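Local coordinates for protein glutathione s-transferase (Agrobacterium tumefaciens, PDB 2YCD) that probably conjugates glutathione to electrophilic compounds, as other members of the glutathione transferase superfamily do, and may serve herbicide detoxification in this soil bacterium, at residues A[129-133]-A[134-138]; A[20-23]-A[24-28]; A[104-107]-A[108-112]. One frame throughout, in Å; residues are numbered along the deposited sequence. Where two conformers were deposited one is given.

Interaction 1 (A[129-133]-A[134-138])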
ATOM      1  N   PHE A 129      -3.138   0.871  15.414  1.00 11.97           N
ATOM      2  CA  PHE A 129      -4.053   1.078  16.528  1.00 11.24           C
ATOM      3  C   PHE A 129      -4.973  -0.103  16.799  1.00 12.50           C
ATOM      4  O   PHE A 129      -5.047  -0.584  17.939  1.00 12.08           O
ATOM      5  CB  PHE A 129      -4.876   2.350  16.314  1.00 11.46           C
ATOM      6  CG  PHE A 129      -5.999   2.515  17.300  1.00 13.51           C
ATOM      7  CD1 PHE A 129      -5.755   2.963  18.595  1.00 16.49           C
ATOM      8  CD2 PHE A 129      -7.291   2.212  16.933  1.00 15.65           C
ATOM      9  CE1 PHE A 129      -6.798   3.109  19.505  1.00 19.11           C
ATOM     10  CE2 PHE A 129      -8.334   2.340  17.834  1.00 17.00           C
ATOM     11  CZ  PHE A 129      -8.082   2.793  19.121  1.00 20.56           C
ATOM     12  N   THR A 130      -5.674  -0.594  15.782  1.00 12.59           N
ATOM     13  CA  THR A 130      -6.662  -1.648  16.033  1.00 11.60           C
ATOM     14  C   THR A 130      -6.008  -2.971  16.449  1.00 15.27           C
ATOM     15  O   THR A 130      -6.614  -3.761  17.182  1.00 14.83           O
ATOM     16  CB  THR A 130      -7.627  -1.848  14.837  1.00 16.67           C
ATOM     17  OG1 THR A 130      -6.884  -2.279  13.697  1.00 19.17           O
ATOM     18  CG2 THR A 130      -8.358  -0.554  14.523  1.00 14.75           C
ATOM     19  N   THR A 131      -4.772  -3.204  16.017  1.00 16.70           N
ATOM     20  CA  THR A 131      -4.041  -4.399  16.413  1.00 14.16           C
ATOM     21  C   THR A 131      -3.794  -4.408  17.927  1.00 17.74           C
ATOM     22  O   THR A 131      -4.051  -5.415  18.603  1.00 17.05           O
ATOM     23  CB  THR A 131      -2.712  -4.525  15.654  1.00 20.90           C
ATOM     24  OG1 THR A 131      -2.988  -4.813  14.275  1.00 24.04           O
ATOM     25  CG2 THR A 131      -1.853  -5.659  16.235  1.00 23.91           C
ATOM     26  N   VAL A 132      -3.299  -3.291  18.459  1.00 15.21           N
ATOM     27  CA  VAL A 132      -3.102  -3.155  19.896  1.00 16.08           C
ATOM     28  C   VAL A 132      -4.450  -3.199  20.612  1.00 15.82           C
ATOM     29  O   VAL A 132      -4.617  -3.917  21.608  1.00 15.88           O
ATOM     30  CB  VAL A 132      -2.373  -1.839  20.242  1.00 16.67           C
ATOM     31  CG1 VAL A 132      -2.211  -1.713  21.764  1.00 20.32           C
ATOM     32  CG2 VAL A 132      -1.014  -1.789  19.552  1.00 24.82           C
ATOM     33  N   TRP A 133      -5.413  -2.448  20.094  1.00 14.31           N
ATOM     34  CA  TRP A 133      -6.699  -2.284  20.748  1.00 16.07           C
ATOM     35  C   TRP A 133      -7.424  -3.616  20.902  1.00 15.97           C
ATOM     36  O   TRP A 133      -7.973  -3.901  21.968  1.00 19.24           O
ATOM     37  CB  TRP A 133      -7.555  -1.279  19.975  1.00 17.02           C
ATOM     38  CG  TRP A 133      -8.899  -1.019  20.564  1.00 18.56           C
ATOM     39  CD1 TRP A 133      -9.200  -0.808  21.879  1.00 22.41           C
ATOM     40  CD2 TRP A 133     -10.130  -0.950  19.852  1.00 20.83           C
ATOM     41  NE1 TRP A 133     -10.554  -0.604  22.024  1.00 23.54           N
ATOM     42  CE2 TRP A 133     -11.147  -0.689  20.792  1.00 20.16           C
ATOM     43  CE3 TRP A 133     -10.474  -1.083  18.504  1.00 23.86           C
ATOM     44  CZ2 TRP A 133     -12.489  -0.563  20.424  1.00 21.08           C
ATOM     45  CZ3 TRP A 133     -11.805  -0.958  18.143  1.00 29.42           C
ATOM     46  CH2 TRP A 133     -12.794  -0.702  19.099  1.00 25.15           C
ATOM     47  N   LEU A 134      -7.408  -4.443  19.861  1.00 16.62           N
ATOM     48  CA  LEU A 134      -8.187  -5.683  19.844  1.00 17.40           C
ATOM     49  C   LEU A 134      -7.385  -6.942  20.197  1.00 28.07           C
ATOM     50  O   LEU A 134      -7.875  -7.819  20.920  1.00 30.67           O
ATOM     51  CB  LEU A 134      -8.889  -5.852  18.490  1.00 18.30           C
ATOM     52  CG  LEU A 134      -9.873  -4.751  18.111  1.00 27.14           C
ATOM     53  CD1 LEU A 134     -10.419  -5.001  16.710  1.00 27.27           C
ATOM     54  CD2 LEU A 134     -11.012  -4.665  19.129  1.00 26.57           C
ATOM     55  N   PHE A 135      -6.156  -7.034  19.703  1.00 23.34           N
ATOM     56  CA  PHE A 135      -5.405  -8.286  19.776  1.00 26.13           C
ATOM     57  C   PHE A 135      -4.437  -8.378  20.956  1.00 22.99           C
ATOM     58  O   PHE A 135      -3.954  -9.464  21.271  1.00 25.57           O
ATOM     59  CB  PHE A 135      -4.654  -8.538  18.464  1.00 30.39           C
ATOM     60  CG  PHE A 135      -5.553  -8.830  17.296  1.00 36.88           C
ATOM     61  CD1 PHE A 135      -6.291  -7.819  16.695  1.00 32.80           C
ATOM     62  CD2 PHE A 135      -5.665 -10.120  16.798  1.00 42.83           C
ATOM     63  CE1 PHE A 135      -7.119  -8.088  15.622  1.00 37.56           C
ATOM     64  CE2 PHE A 135      -6.491 -10.394  15.723  1.00 42.09           C
ATOM     65  CZ  PHE A 135      -7.220  -9.376  15.135  1.00 36.54           C
ATOM     66  N   GLU A 136      -4.165  -7.256  21.617  1.00 25.63           N
ATOM     67  CA  GLU A 136      -3.117  -7.231  22.639  1.00 21.79           C
ATOM     68  C   GLU A 136      -3.541  -6.794  24.048  1.00 26.46           C
ATOM     69  O   GLU A 136      -2.715  -6.311  24.825  1.00 30.07           O
ATOM     70  CB  GLU A 136      -1.929  -6.390  22.142  1.00 23.87           C
ATOM     71  CG  GLU A 136      -1.343  -6.938  20.850  1.00 22.57           C
ATOM     72  CD  GLU A 136      -0.347  -5.994  20.175  1.00 28.81           C
ATOM     73  OE1 GLU A 136       0.082  -5.001  20.800  1.00 27.84           O
ATOM     74  OE2 GLU A 136       0.003  -6.257  19.005  1.00 40.45           O
ATOM     75  N   ARG A 137      -4.810  -6.988  24.399  1.00 24.49           N
ATOM     76  CA  ARG A 137      -5.238  -6.722  25.769  1.00 23.13           C
ATOM     77  C   ARG A 137      -4.605  -7.729  26.713  1.00 33.68           C
ATOM     78  O   ARG A 137      -4.158  -8.790  26.287  1.00 40.04           O
ATOM     79  CB  ARG A 137      -6.752  -6.817  25.898  1.00 30.82           C
ATOM     80  CG  ARG A 137      -7.460  -6.012  24.873  1.00 29.93           C
ATOM     81  CD  ARG A 137      -8.920  -5.782  25.203  1.00 21.03           C
ATOM     82  NE  ARG A 137      -9.425  -4.910  24.158  1.00 16.03           N
ATOM     83  CZ  ARG A 137     -10.641  -4.406  24.077  1.00 18.02           C
ATOM     84  NH1 ARG A 137     -11.550  -4.671  25.007  1.00 18.48           N
ATOM     85  NH2 ARG A 137     -10.945  -3.624  23.050  1.00 20.97           N
ATOM     86  N   ASN A 138      -4.584  -7.397  27.999  1.00 47.75           N
ATOM     87  CA  ASN A 138      -4.093  -8.316  29.021  1.00 61.04           C
ATOM     88  C   ASN A 138      -2.650  -8.744  28.780  1.00 49.15           C
ATOM     89  O   ASN A 138      -2.264  -9.877  29.067  1.00 58.04           O
ATOM     90  CB  ASN A 138      -5.003  -9.531  29.135  1.00 62.50           C
TER
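W133 and L134, neighbours in the last turn of helix 105-135, pack side chain against side chain, and R137 returns from beyond the helix to hold the same tryptophan. The indole reaches its place with CG anti to the backbone N (chi1 -179°), lying alongside the leucine. L134 CD2 sits over one face of the indole, 3.9 Å from the centroid of the six-membered ring of W133, a CH-pi contact; F129 CZ lies over the opposite face. Beside the leucine methyl, R137 NH2 is placed over the pyrrole part, its guanidinium plane turned 41° from the ring. The guanidinium is fixed by the carbonyl of W133: R137 NE donates to W133 O over 2.8 Å, and R137 NH2 reaches that oxygen at 3.2 Å from above the carbonyl plane. Two side-on bonds thus grip one acceptor. E136 folds back instead, its OE2 coming 3.4 Å from T131 CG2, while its OE1 forms a salt bridge with R145 of helix 142-164. E136 N to V132 O is only a weak bond, as E136 leaves helical geometry. A side chain from just past the last turn thus closes on a last-turn carbonyl where a helix of the all-helical C-terminal GST domain ends.

Interaction 2 (A[20-23]-A[24-28]). With GTB (S-(p-nitrobenzyl)glutathione), chain B.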
ATOM      1  N   THR A  20     -12.050 -14.877  -4.258  1.00  9.34           N
ATOM      2  CA  THR A  20     -12.065 -15.704  -3.053  1.00 10.06           C
ATOM      3  C   THR A  20     -12.424 -14.873  -1.834  1.00  9.60           C
ATOM      4  O   THR A  20     -12.047 -13.692  -1.723  1.00 12.05           O
ATOM      5  CB  THR A  20     -10.724 -16.400  -2.813  1.00 10.24           C
ATOM      6  OG1 THR A  20      -9.683 -15.409  -2.843  1.00 11.75           O
ATOM      7  CG2 THR A  20     -10.455 -17.488  -3.874  1.00 13.96           C
ATOM      8  N   VAL A  21     -13.169 -15.494  -0.922  1.00  9.21           N
ATOM      9  CA  VAL A  21     -13.701 -14.831   0.273  1.00 11.05           C
ATOM     10  C   VAL A  21     -13.704 -15.845   1.414  1.00 11.49           C
ATOM     11  O   VAL A  21     -13.580 -17.044   1.163  1.00 11.54           O
ATOM     12  CB  VAL A  21     -15.149 -14.314   0.061  1.00 11.07           C
ATOM     13  CG1 VAL A  21     -15.228 -13.424  -1.184  1.00 11.72           C
ATOM     14  CG2 VAL A  21     -16.151 -15.480  -0.037  1.00 13.12           C
ATOM     15  N   PHE A  22     -13.806 -15.377   2.655  1.00 11.53           N
ATOM     16  CA  PHE A  22     -13.938 -16.294   3.793  1.00 12.43           C
ATOM     17  C   PHE A  22     -15.275 -17.034   3.712  1.00 11.25           C
ATOM     18  O   PHE A  22     -16.317 -16.427   3.460  1.00 12.78           O
ATOM     19  CB  PHE A  22     -13.947 -15.538   5.133  1.00 13.12           C
ATOM     20  CG  PHE A  22     -12.622 -14.962   5.561  1.00 12.36           C
ATOM     21  CD1 PHE A  22     -11.599 -15.780   6.019  1.00 12.90           C
ATOM     22  CD2 PHE A  22     -12.447 -13.588   5.599  1.00 11.18           C
ATOM     23  CE1 PHE A  22     -10.397 -15.239   6.460  1.00 14.91           C
ATOM     24  CE2 PHE A  22     -11.247 -13.032   6.029  1.00 13.60           C
ATOM     25  CZ  PHE A  22     -10.220 -13.855   6.463  1.00 14.07           C
ATOM     26  N   GLU A  23     -15.253 -18.338   3.960  1.00 13.07           N
ATOM     27  CA  GLU A  23     -16.495 -19.064   4.209  1.00 15.90           C
ATOM     28  C   GLU A  23     -17.167 -18.568   5.492  1.00 13.05           C
ATOM     29  O   GLU A  23     -18.376 -18.360   5.517  1.00 16.01           O
ATOM     30  CB  GLU A  23     -16.231 -20.568   4.272  1.00 16.71           C
ATOM     31  CG  GLU A  23     -17.492 -21.410   4.363  1.00 20.53           C
ATOM     32  CD  GLU A  23     -17.183 -22.888   4.292  1.00 37.85           C
ATOM     33  OE1 GLU A  23     -16.308 -23.340   5.056  1.00 32.75           O
ATOM     34  OE2 GLU A  23     -17.799 -23.590   3.460  1.00 48.39           O
ATOM     35  N   ARG A  24     -16.377 -18.396   6.547  1.00 12.75           N
ATOM     36  CA  ARG A  24     -16.887 -17.873   7.821  1.00 17.91           C
ATOM     37  C   ARG A  24     -16.065 -16.668   8.247  1.00 16.37           C
ATOM     38  O   ARG A  24     -15.107 -16.800   9.004  1.00 20.94           O
ATOM     39  CB  ARG A  24     -16.847 -18.963   8.908  1.00 20.26           C
ATOM     40  CG  ARG A  24     -17.790 -20.128   8.633  1.00 34.17           C
ATOM     41  CD  ARG A  24     -17.452 -21.324   9.509  1.00 46.49           C
ATOM     42  NE  ARG A  24     -18.067 -22.562   9.034  1.00 56.71           N
ATOM     43  CZ  ARG A  24     -19.255 -23.021   9.418  1.00 55.64           C
ATOM     44  NH1 ARG A  24     -19.993 -22.353  10.296  1.00 60.35           N
ATOM     45  NH2 ARG A  24     -19.706 -24.162   8.918  0.41 51.81           N
ATOM     46  N   SER A  25     -16.443 -15.486   7.759  1.00 14.61           N
ATOM     47  CA  SER A  25     -15.641 -14.290   7.997  1.00 16.45           C
ATOM     48  C   SER A  25     -15.580 -13.904   9.468  1.00 16.14           C
ATOM     49  O   SER A  25     -16.588 -13.958  10.168  1.00 19.80           O
ATOM     50  CB  SER A  25     -16.175 -13.111   7.202  1.00 15.15           C
ATOM     51  OG  SER A  25     -15.319 -12.003   7.373  1.00 18.36           O
ATOM     52  N   PRO A  26     -14.390 -13.498   9.930  1.00 17.66           N
ATOM     53  CA  PRO A  26     -14.230 -13.089  11.330  1.00 20.45           C
ATOM     54  C   PRO A  26     -14.795 -11.693  11.602  1.00 23.42           C
ATOM     55  O   PRO A  26     -14.666 -11.195  12.716  1.00 24.55           O
ATOM     56  CB  PRO A  26     -12.711 -13.115  11.531  1.00 22.77           C
ATOM     57  CG  PRO A  26     -12.137 -12.897  10.157  1.00 27.07           C
ATOM     58  CD  PRO A  26     -13.108 -13.566   9.207  1.00 18.69           C
ATOM     59  N   ASP A  27     -15.427 -11.073  10.610  1.00 18.06           N
ATOM     60  CA  ASP A  27     -15.926  -9.709  10.772  1.00 17.19           C
ATOM     61  C   ASP A  27     -17.380  -9.584  11.240  1.00 20.33           C
ATOM     62  O   ASP A  27     -17.905  -8.472  11.349  1.00 20.81           O
ATOM     63  CB  ASP A  27     -15.694  -8.876   9.498  1.00 15.49           C
ATOM     64  CG  ASP A  27     -16.640  -9.237   8.360  1.00 18.37           C
ATOM     65  OD1 ASP A  27     -17.398 -10.214   8.470  1.00 21.78           O
ATOM     66  OD2 ASP A  27     -16.620  -8.524   7.345  1.00 21.05           O
ATOM     67  N   GLY A  28     -18.028 -10.707  11.537  1.00 21.44           N
ATOM     68  CA  GLY A  28     -19.393 -10.681  12.039  1.00 21.16           C
ATOM     69  C   GLY A  28     -20.437 -10.233  11.020  1.00 17.72           C
ATOM     70  O   GLY A  28     -21.545  -9.863  11.393  1.00 25.37           O
TER
HETATM   71  N1  GTB B 501      -2.464  -6.727   1.094  1.00  8.55           N
HETATM   72  CA1 GTB B 501      -3.526  -7.739   1.007  1.00  7.62           C
HETATM   73  C1  GTB B 501      -4.706  -7.189   0.248  1.00  7.97           C
HETATM   74  O11 GTB B 501      -4.995  -5.988   0.433  1.00  8.73           O
HETATM   75  O12 GTB B 501      -5.354  -7.945  -0.515  1.00  9.39           O
HETATM   76  CB1 GTB B 501      -3.900  -8.175   2.433  1.00  9.19           C
HETATM   77  CG1 GTB B 501      -4.900  -9.329   2.411  1.00 11.16           C
HETATM   78  CD1 GTB B 501      -5.370  -9.697   3.805  1.00 10.41           C
HETATM   79  OE1 GTB B 501      -4.916  -9.100   4.781  1.00 12.95           O
HETATM   80  N2  GTB B 501      -6.285 -10.662   3.880  1.00  9.57           N
HETATM   81  CA2 GTB B 501      -6.844 -11.111   5.155  1.00 10.07           C
HETATM   82  C2  GTB B 501      -6.748 -12.597   5.312  1.00 12.39           C
HETATM   83  O2  GTB B 501      -6.893 -13.360   4.359  1.00 10.83           O
HETATM   84  CB2 GTB B 501      -8.356 -10.811   5.166  1.00  9.79           C
HETATM   85  SG2 GTB B 501      -8.768  -9.099   5.175  1.00 12.60           S
HETATM   86  N3  GTB B 501      -6.517 -13.037   6.551  1.00 13.82           N
HETATM   87  CA3 GTB B 501      -6.454 -14.439   6.930  1.00 15.52           C
HETATM   88  C3  GTB B 501      -5.076 -14.914   7.288  1.00 23.30           C
HETATM   89  O31 GTB B 501      -4.137 -14.096   7.337  1.00 26.19           O
HETATM   90  O32 GTB B 501      -4.954 -16.139   7.519  1.00 26.57           O
HETATM   91  C'  GTB B 501      -8.231  -8.474   6.738  1.00 14.42           C
HETATM   92  C1' GTB B 501      -9.336  -8.449   7.762  1.00 18.44           C
HETATM   93  C2' GTB B 501      -9.496  -9.511   8.637  1.00 26.49           C
HETATM   94  C3' GTB B 501     -10.516  -9.477   9.588  1.00 28.95           C
HETATM   95  C4' GTB B 501     -11.366  -8.376   9.658  1.00 21.26           C
HETATM   96  N41 GTB B 501     -12.389  -8.338  10.624  1.00 28.38           N
HETATM   97  O41 GTB B 501     -13.081  -7.333  10.776  1.00 21.74           O
HETATM   98  O42 GTB B 501     -12.569  -9.316  11.324  1.00 29.56           O
HETATM   99  C5' GTB B 501     -11.192  -7.312   8.784  1.00 22.01           C
HETATM  100  C6' GTB B 501     -10.174  -7.342   7.836  1.00 18.20           C
HETATM  101  O   HOH W   1     -18.897 -15.596   6.203  1.00 21.12           O
HETATM  102  O   HOH W   2     -15.416 -23.138   7.397  1.00 40.47           O
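The loop that follows the first strand of the thioredoxin-like domain forms one wall of the glutathione site, and in it F22, the last residue of strand 18-22, packs against P26. The two side chains cross at about a right angle. P26 CD stands over the centre of the phenyl face, 3.7 Å from the centroid of the F22 ring and 13° off its normal, so the pyrrolidine presses on the aromatic face through a CH-pi contact. With CG anti to its carbonyl carbon (chi1 -72°), the F22 ring extends beneath the proline and on to the ligand, where F22 CE2 lies 3.7 Å from CB2 of the bound S-(p-nitrobenzyl)glutathione, the carbon that carries its sulfur. S25 fills the angle between strand and loop, its CA 3.6 Å from F22 CB. In glutathione transferases this loop between the first strand and the first helix usually supplies catalytic and ligand-binding groups; here F22, P26 and D27 line the pocket. A type I turn from S25 to G28 carries the loop past the nitrobenzyl end of the ligand, bringing D27 CB 3.3 Å from its nitro oxygen O41. S25 OG gives D27 OD1 a weak hydrogen bond, and D27 OD1 also accepts from G29 N. The other carboxylate oxygen, D27 OD2, accepts from L32 N, tying the aspartate to the continuing chain. No direct hydrogen bond joins 20-23 to 24-28, but one water donates to E23 O and accepts from S25 N, each at 2.9 Å, closing the bend. A second accepts from R24 NE, meeting the guanidinium at its edge, in plane; its very short approach to E23 OE1 is doubtful in detail. E23 OE1 and R24 NE themselves stay 4.4 Å apart.

Interaction 3 (A[104-107]-A[108-112])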
ATOM      1  N   ASP A 104      -9.115  12.263 -17.764  1.00 20.58           N
ATOM      2  CA  ASP A 104      -8.029  13.237 -17.793  1.00 21.23           C
ATOM      3  C   ASP A 104      -6.812  12.681 -17.065  1.00 27.86           C
ATOM      4  O   ASP A 104      -6.924  12.200 -15.927  1.00 21.22           O
ATOM      5  CB  ASP A 104      -8.466  14.546 -17.155  1.00 24.81           C
ATOM      6  CG  ASP A 104      -7.330  15.541 -17.052  1.00 49.24           C
ATOM      7  OD1 ASP A 104      -7.101  16.283 -18.033  1.00 59.64           O
ATOM      8  OD2 ASP A 104      -6.662  15.578 -15.996  1.00 38.73           O
ATOM      9  N   GLN A 105      -5.655  12.747 -17.719  1.00 21.82           N
ATOM     10  CA  GLN A 105      -4.442  12.113 -17.202  1.00 27.08           C
ATOM     11  C   GLN A 105      -3.946  12.685 -15.871  1.00 19.40           C
ATOM     12  O   GLN A 105      -3.464  11.934 -15.017  1.00 20.74           O
ATOM     13  CB  GLN A 105      -3.322  12.134 -18.248  1.00 38.97           C
ATOM     14  CG  GLN A 105      -3.537  11.153 -19.392  1.00 35.96           C
ATOM     15  CD  GLN A 105      -3.948   9.767 -18.911  1.00 57.32           C
ATOM     16  OE1 GLN A 105      -3.278   9.158 -18.070  1.00 44.58           O
ATOM     17  NE2 GLN A 105      -5.061   9.265 -19.440  1.00 59.46           N
ATOM     18  N   LEU A 106      -4.070  13.995 -15.683  1.00 18.01           N
ATOM     19  CA  LEU A 106      -3.657  14.607 -14.428  1.00 18.93           C
ATOM     20  C   LEU A 106      -4.548  14.138 -13.284  1.00 23.12           C
ATOM     21  O   LEU A 106      -4.065  13.718 -12.232  1.00 16.72           O
ATOM     22  CB  LEU A 106      -3.663  16.139 -14.529  1.00 22.89           C
ATOM     23  CG  LEU A 106      -2.289  16.822 -14.536  1.00 44.02           C
ATOM     24  CD1 LEU A 106      -1.523  16.488 -15.807  1.00 40.77           C
ATOM     25  CD2 LEU A 106      -2.430  18.329 -14.369  1.00 37.48           C
ATOM     26  N   ARG A 107      -5.855  14.212 -13.497  1.00 17.46           N
ATOM     27  CA  ARG A 107      -6.812  13.779 -12.484  1.00 20.32           C
ATOM     28  C   ARG A 107      -6.646  12.293 -12.180  1.00 14.61           C
ATOM     29  O   ARG A 107      -6.752  11.868 -11.024  1.00 13.85           O
ATOM     30  CB  ARG A 107      -8.242  14.084 -12.944  1.00 22.52           C
ATOM     31  CG  ARG A 107      -8.510  15.577 -13.101  1.00 27.80           C
ATOM     32  CD  ARG A 107      -9.922  15.851 -13.599  1.00 50.04           C
ATOM     33  NE  ARG A 107     -10.331  14.902 -14.632  1.00 49.69           N
ATOM     34  CZ  ARG A 107     -11.409  15.045 -15.396  1.00 61.55           C
ATOM     35  NH1 ARG A 107     -12.185  16.113 -15.256  1.00 58.14           N
ATOM     36  NH2 ARG A 107     -11.707  14.124 -16.305  1.00 50.49           N
ATOM     37  N   ARG A 108      -6.378  11.500 -13.200  1.00 11.73           N
ATOM     38  CA  ARG A 108      -6.166  10.075 -13.024  0.64 12.20           C
ATOM     39  C   ARG A 108      -4.956   9.787 -12.126  1.00  9.46           C
ATOM     40  O   ARG A 108      -5.020   8.945 -11.227  1.00  9.98           O
ATOM     41  CB  ARG A 108      -5.978   9.415 -14.384  0.64 14.19           C
ATOM     42  CG  ARG A 108      -6.250   7.929 -14.431  0.64 17.19           C
ATOM     43  CD  ARG A 108      -6.008   7.423 -15.843  0.64 22.72           C
ATOM     44  NE  ARG A 108      -6.383   6.026 -16.043  0.64 18.86           N
ATOM     45  CZ  ARG A 108      -7.590   5.632 -16.443  0.64 17.52           C
ATOM     46  NH1 ARG A 108      -8.539   6.530 -16.675  0.64 21.30           N
ATOM     47  NH2 ARG A 108      -7.847   4.341 -16.615  0.64 19.93           N
ATOM     48  N   ALA A 109      -3.849  10.487 -12.369  1.00  9.32           N
ATOM     49  CA  ALA A 109      -2.642  10.291 -11.580  1.00  9.18           C
ATOM     50  C   ALA A 109      -2.884  10.646 -10.118  1.00 10.42           C
ATOM     51  O   ALA A 109      -2.373   9.964  -9.215  1.00  9.02           O
ATOM     52  CB  ALA A 109      -1.488  11.117 -12.177  1.00  9.79           C
ATOM     53  N   ARG A 110      -3.642  11.710  -9.861  1.00 10.08           N
ATOM     54  CA  ARG A 110      -3.959  12.071  -8.487  1.00 10.87           C
ATOM     55  C   ARG A 110      -4.905  11.058  -7.825  1.00  9.89           C
ATOM     56  O   ARG A 110      -4.806  10.808  -6.617  1.00 10.42           O
ATOM     57  CB  ARG A 110      -4.538  13.486  -8.411  1.00 13.44           C
ATOM     58  CG  ARG A 110      -3.540  14.540  -8.893  1.00 15.13           C
ATOM     59  CD  ARG A 110      -3.920  15.918  -8.380  1.00 27.96           C
ATOM     60  NE  ARG A 110      -5.214  16.333  -8.915  1.00 28.92           N
ATOM     61  CZ  ARG A 110      -5.373  17.025 -10.040  1.00 42.90           C
ATOM     62  NH1 ARG A 110      -4.315  17.396 -10.750  1.00 32.38           N
ATOM     63  NH2 ARG A 110      -6.593  17.354 -10.456  1.00 41.67           N
ATOM     64  N   THR A 111      -5.809  10.467  -8.601  1.00 10.11           N
ATOM     65  CA  THR A 111      -6.696   9.433  -8.079  1.00  9.06           C
ATOM     66  C   THR A 111      -5.855   8.240  -7.621  1.00  9.04           C
ATOM     67  O   THR A 111      -6.074   7.688  -6.531  1.00  8.67           O
ATOM     68  CB  THR A 111      -7.715   9.008  -9.147  1.00 10.58           C
ATOM     69  OG1 THR A 111      -8.459  10.162  -9.567  1.00 13.81           O
ATOM     70  CG2 THR A 111      -8.701   7.986  -8.577  1.00 10.33           C
ATOM     71  N   VAL A 112      -4.878   7.851  -8.435  1.00  8.98           N
ATOM     72  CA  VAL A 112      -3.977   6.761  -8.070  1.00  7.41           C
ATOM     73  C   VAL A 112      -3.168   7.126  -6.810  1.00  8.36           C
ATOM     74  O   VAL A 112      -2.975   6.271  -5.929  1.00  7.78           O
ATOM     75  CB  VAL A 112      -3.065   6.391  -9.276  1.00 10.73           C
ATOM     76  CG1 VAL A 112      -1.959   5.419  -8.876  1.00  9.71           C
ATOM     77  CG2 VAL A 112      -3.916   5.815 -10.416  1.00 12.48           C
TER
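R108 opens the second turn of helix 105-135 by giving its backbone N-H to D104 O. In the conformer given here, one of two deposited, its side chain, with CG anti to the backbone N (chi1 -158°), runs beside that of Q105; R108 CD is 3.9 Å from Q105 OE1, while the guanidinium goes on to P102 O and Q95. A109 N bonds to Q105 O, and its small side chain meets H92 of the second subunit. These turns form the helix start, with D104 as the N-cap: D104 OD2 takes the N-H of R107 over 3.0 Å on its anti lone pair. The charges of D104 and R107 probably attract as well, but at 4.0 Å from R107 NE to D104 OD2 the bridge is long, and the oxygen sits well out of the guanidinium plane, so no N-H points at it. R110 N continues the pattern to L106 O. The R110 chain bends at chi3 (-63°), folding one guanidinium face back over L106 O, with NH2 3.7 Å from R107 CG; that NH2 is salt-bridged to E171. T111 brings two donors to R107 O: its backbone N at 3.0 Å and its hydroxyl OG1 at 2.8 Å, arriving from opposite faces of the carbonyl plane.

Interactions 3 and 1 mark the two ends of the same long helix, 105-135, with centres about 37 Å apart on opposite sides of the chain's centre. The start of that helix, at 104-112, faces the second subunit, whereas its end, at 129-138, turns toward helix 142-164 of its own chain. Interaction 2 belongs to the thioredoxin-like domain and touches the ligand directly. It comes within about 8 Å of interaction 1, nearest atoms, and the side chain of F135 lies about 6 Å from a bound ligand. Interaction 3 stays about 22 Å from interaction 2 by the same measure, yet T121 of the second subunit, on that subunit's copy of helix 105-135, hydrogen-bonds through OG1 to the bound S-(p-nitrobenzyl)glutathione.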